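Local structure of uncharacterized protein (Bacteroides uniformis, 4IYK) at residues A[24-29]-A[106-111]; A[125-130]-A[201-206]. The protein is of unknown function but is a putative carbohydrate-binding protein built of two beta-rich domains. All coordinates share one frame; numbering follows the deposited sequence. Where two conformers were deposited one is given.

Overall arrangement
From the N terminus the chain leaves strand 15-23 into the loop that carries 24-29, builds the remaining strands of the transthyretin-like N-terminal region, and enters strand 107-117, whose start comes back to that loop. Contact 1 thereby closes a loop of 76 residues and ties the N-terminal region to the C-terminal one. The chain then turns into strand 120-129, and contact 2 closes a second loop, of 70 residues, when strand 196-206 of the facing sheet packs against it. The two closures follow one another in series, neither enclosing the other. They join through the pairing of strands 107-117 and 120-129, in which K110 N probably hydrogen-bonds to S126 O.

Contact 1. Residues A[24-29]-A[106-111]; sequences EQTGEL and YIRVKS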
# COMPACT_ATOMS: atom_id res chain seq x y z
N GLU A 24 -3.39 1.24 13.44
CA GLU A 24 -3.91 1.46 14.80
C GLU A 24 -3.17 0.57 15.84
O GLU A 24 -3.00 0.99 17.00
CB GLU A 24 -5.43 1.16 14.80
CG GLU A 24 -6.03 0.63 16.10
CD GLU A 24 -6.96 -0.55 15.89
OE1 GLU A 24 -6.45 -1.69 15.72
OE2 GLU A 24 -8.19 -0.33 15.85
N GLN A 25 -2.74 -0.65 15.43
CA GLN A 25 -2.08 -1.58 16.35
C GLN A 25 -0.58 -1.31 16.48
O GLN A 25 -0.12 -1.18 17.60
CB GLN A 25 -2.33 -3.04 15.93
CG GLN A 25 -1.84 -4.09 16.95
CD GLN A 25 -2.03 -5.49 16.41
OE1 GLN A 25 -3.14 -6.02 16.37
NE2 GLN A 25 -0.94 -6.11 15.95
N THR A 26 0.17 -1.27 15.37
CA THR A 26 1.63 -1.11 15.39
C THR A 26 2.14 0.35 15.34
O THR A 26 3.32 0.57 15.60
CB THR A 26 2.27 -1.88 14.21
OG1 THR A 26 1.99 -1.19 12.99
CG2 THR A 26 1.85 -3.34 14.14
N GLY A 27 1.30 1.30 14.92
CA GLY A 27 1.71 2.69 14.75
C GLY A 27 2.57 2.97 13.53
O GLY A 27 3.02 4.10 13.34
N GLU A 28 2.81 1.93 12.69
CA GLU A 28 3.64 2.02 11.49
C GLU A 28 2.84 2.62 10.34
O GLU A 28 1.62 2.48 10.31
CB GLU A 28 4.15 0.62 11.09
CG GLU A 28 5.35 0.15 11.90
CD GLU A 28 5.83 -1.28 11.67
OE1 GLU A 28 5.54 -1.84 10.59
OE2 GLU A 28 6.51 -1.82 12.57
N LEU A 29 3.54 3.27 9.37
CA LEU A 29 2.89 3.81 8.17
C LEU A 29 2.22 2.67 7.40
O LEU A 29 2.80 1.58 7.32
CB LEU A 29 3.93 4.50 7.26
CG LEU A 29 4.33 5.92 7.62
CD1 LEU A 29 5.65 6.32 6.93
CD2 LEU A 29 3.21 6.90 7.26
N TYR A 106 -5.95 -4.91 6.05
CA TYR A 106 -6.47 -6.28 5.92
C TYR A 106 -5.36 -7.28 6.23
O TYR A 106 -5.59 -8.28 6.89
CB TYR A 106 -7.03 -6.51 4.50
CG TYR A 106 -8.17 -5.58 4.15
CD1 TYR A 106 -9.27 -5.44 5.01
CD2 TYR A 106 -8.17 -4.85 2.97
CE1 TYR A 106 -10.32 -4.58 4.70
CE2 TYR A 106 -9.21 -3.98 2.65
CZ TYR A 106 -10.29 -3.85 3.53
OH TYR A 106 -11.33 -3.00 3.24
N ILE A 107 -4.14 -6.96 5.79
CA ILE A 107 -2.95 -7.79 5.97
C ILE A 107 -1.76 -6.92 6.39
O ILE A 107 -1.55 -5.85 5.81
CB ILE A 107 -2.63 -8.56 4.64
CG1 ILE A 107 -3.74 -9.58 4.28
CG2 ILE A 107 -1.22 -9.22 4.67
CD1 ILE A 107 -3.59 -10.22 2.94
N ARG A 108 -0.93 -7.44 7.31
CA ARG A 108 0.35 -6.84 7.69
C ARG A 108 1.47 -7.72 7.15
O ARG A 108 1.43 -8.93 7.36
CB ARG A 108 0.47 -6.72 9.23
CG ARG A 108 -0.43 -5.70 9.86
CD ARG A 108 -0.28 -5.66 11.39
NE ARG A 108 -1.25 -4.71 11.93
CZ ARG A 108 -2.41 -5.02 12.47
NH1 ARG A 108 -2.74 -6.29 12.70
NH2 ARG A 108 -3.24 -4.06 12.86
N VAL A 109 2.45 -7.15 6.43
CA VAL A 109 3.59 -7.96 5.96
C VAL A 109 4.62 -7.97 7.09
O VAL A 109 5.04 -6.90 7.53
CB VAL A 109 4.19 -7.50 4.62
CG1 VAL A 109 5.35 -8.40 4.23
CG2 VAL A 109 3.14 -7.49 3.52
N LYS A 110 4.99 -9.16 7.56
CA LYS A 110 5.92 -9.26 8.68
C LYS A 110 7.30 -9.76 8.26
O LYS A 110 7.44 -10.62 7.38
CB LYS A 110 5.37 -10.18 9.78
CG LYS A 110 3.97 -9.79 10.30
CD LYS A 110 3.87 -8.34 10.84
CE LYS A 110 4.48 -8.12 12.20
NZ LYS A 110 4.37 -6.69 12.62
N SER A 111 8.33 -9.24 8.98
CA SER A 111 9.74 -9.54 8.78
C SER A 111 10.11 -9.50 7.27
O SER A 111 10.71 -10.46 6.78
CB SER A 111 10.07 -10.90 9.40
OG SER A 111 9.78 -10.88 10.79
O HOH W 1 -5.16 -6.54 13.99
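The interface between the transthyretin-like N-terminal region and the E-set-like C-terminal region is bridged here by R108, at the start of strand 107-117, whose side chain reaches Q25 and T26 in the turn after strand 15-23. With its chain extended from CG to NE, R108 brings its guanidinium against the amide of Q25, the two side chains crossing at about a right angle. The two planes are stacked at 29° to each other, and Q25 NE2 lies 3.7 Å above the plane of the R108 guanidinium, displaced toward its rim. Lower down the glutamine, Q25 CB approaches R108 NH2 at 3.4 Å. A water held by R108 NH1 at 2.8 Å donates to Q25 OE1 at 3.2 Å, so a bridge at the guanidinium edge supplements the stacking. The charge is met from both regions: D23 forms a salt bridge with NE, and E128 another with NH1. A leucine here would probably leave D23 and E128 without their shared cation and Q25 without its stacking and water-bridged partner. T26 CG2 comes obliquely to the guanidinium, 4.0 Å from R108 NE. CG2 stands anti to the carbonyl carbon of T26, while OG1 (chi1 72°) is placed for an ST turn, accepting from the backbone two residues on: E28 N lies 3.2 Å from T26 OG1, with an angle of 162° at the hydrogen.

Contact 2. Residues A[125-130]-A[201-206]; sequences FSLEAG and IGALAD
Strands 120-129 and 196-206 face each other across the interior of an E-set-like beta sandwich, with the CA atoms of F125 and I201 8.4 Å apart and those of L127 and A203 8.3 Å apart. No hydrogen bond joins the two segments: they belong to different sheets, and the contact is wholly apolar and buried. F125 and L127 point toward the other strand, as do I201 and A203, giving two pairs in step along the chain. In the second, L127 CD2 meets A203 CB at 3.9 Å, a branched side chain reaching across to a single methyl group. L127 also touches I107, L136 and I139, which places it in the core between the sheets. The first pair is the more extensive. With chi1 at 58°, F125 sets CG between its backbone N and carbonyl carbon, and the two side chains run past each other in opposite directions, bringing one ring face over I201. I201 CD1, on that side of the ring plane but past its rim, comes 3.8 Å from F125 CD1. The other branch makes a CH-pi contact: I201 CG2 sits 3.6 Å from the centroid of the F125 ring, merely 5° off its normal.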
# COMPACT_ATOMS: atom_id res chain seq x y z
N PHE A 125 9.16 -13.40 3.74
CA PHE A 125 8.24 -12.68 4.61
C PHE A 125 7.17 -13.60 5.19
O PHE A 125 6.97 -14.73 4.74
CB PHE A 125 7.54 -11.51 3.83
CG PHE A 125 6.76 -11.93 2.59
CD1 PHE A 125 7.41 -12.15 1.38
CD2 PHE A 125 5.38 -12.11 2.64
CE1 PHE A 125 6.69 -12.55 0.24
CE2 PHE A 125 4.67 -12.49 1.50
CZ PHE A 125 5.33 -12.70 0.31
N SER A 126 6.47 -13.07 6.19
CA SER A 126 5.33 -13.65 6.85
C SER A 126 4.17 -12.68 6.72
O SER A 126 4.38 -11.52 6.38
CB SER A 126 5.65 -13.94 8.33
OG SER A 126 6.37 -15.15 8.43
N LEU A 127 2.96 -13.14 7.04
CA LEU A 127 1.75 -12.33 6.96
C LEU A 127 0.93 -12.48 8.21
O LEU A 127 0.91 -13.55 8.83
CB LEU A 127 0.89 -12.69 5.73
CG LEU A 127 1.55 -12.54 4.35
CD1 LEU A 127 0.66 -13.11 3.27
CD2 LEU A 127 1.89 -11.11 4.02
N GLU A 128 0.23 -11.41 8.55
CA GLU A 128 -0.65 -11.34 9.69
C GLU A 128 -1.98 -10.75 9.22
O GLU A 128 -1.99 -9.76 8.50
CB GLU A 128 0.04 -10.49 10.76
CG GLU A 128 -0.67 -10.33 12.07
CD GLU A 128 0.13 -9.41 12.97
OE1 GLU A 128 1.32 -9.71 13.23
OE2 GLU A 128 -0.41 -8.34 13.36
N ALA A 129 -3.09 -11.38 9.59
CA ALA A 129 -4.41 -10.89 9.21
C ALA A 129 -4.83 -9.74 10.15
O ALA A 129 -4.59 -9.83 11.36
CB ALA A 129 -5.42 -12.02 9.28
N GLY A 130 -5.45 -8.70 9.58
CA GLY A 130 -5.99 -7.55 10.31
C GLY A 130 -7.13 -7.97 11.22
O GLY A 130 -7.25 -7.46 12.33
N ILE A 201 7.22 -5.98 -1.72
CA ILE A 201 6.36 -7.13 -1.43
C ILE A 201 4.93 -6.60 -1.27
O ILE A 201 4.73 -5.68 -0.49
CB ILE A 201 6.79 -7.87 -0.14
CG1 ILE A 201 8.20 -8.46 -0.26
CG2 ILE A 201 5.73 -8.95 0.29
CD1 ILE A 201 8.91 -8.67 1.10
N GLY A 202 3.98 -7.21 -1.97
CA GLY A 202 2.56 -6.92 -1.85
C GLY A 202 1.75 -8.16 -1.49
O GLY A 202 2.09 -9.28 -1.89
N ALA A 203 0.65 -7.98 -0.76
CA ALA A 203 -0.26 -9.06 -0.40
C ALA A 203 -1.68 -8.57 -0.53
O ALA A 203 -2.03 -7.55 0.06
CB ALA A 203 -0.00 -9.57 1.02
N LEU A 204 -2.47 -9.27 -1.36
CA LEU A 204 -3.86 -8.95 -1.65
C LEU A 204 -4.79 -9.87 -0.85
O LEU A 204 -4.80 -11.09 -1.03
CB LEU A 204 -4.15 -9.03 -3.17
CG LEU A 204 -5.58 -8.60 -3.62
CD1 LEU A 204 -5.83 -7.12 -3.35
CD2 LEU A 204 -5.83 -8.95 -5.12
N ALA A 205 -5.59 -9.26 0.03
CA ALA A 205 -6.56 -10.00 0.85
C ALA A 205 -7.86 -10.26 0.09
O ALA A 205 -8.12 -9.64 -0.93
CB ALA A 205 -6.86 -9.22 2.12
N ASP A 206 -8.68 -11.15 0.66
CA ASP A 206 -10.04 -11.49 0.25
C ASP A 206 -10.91 -11.22 1.50
O ASP A 206 -10.68 -11.83 2.55
CB ASP A 206 -10.07 -12.93 -0.26
CG ASP A 206 -11.45 -13.49 -0.57
OD1 ASP A 206 -12.31 -12.71 -1.04
OD2 ASP A 206 -11.65 -14.69 -0.36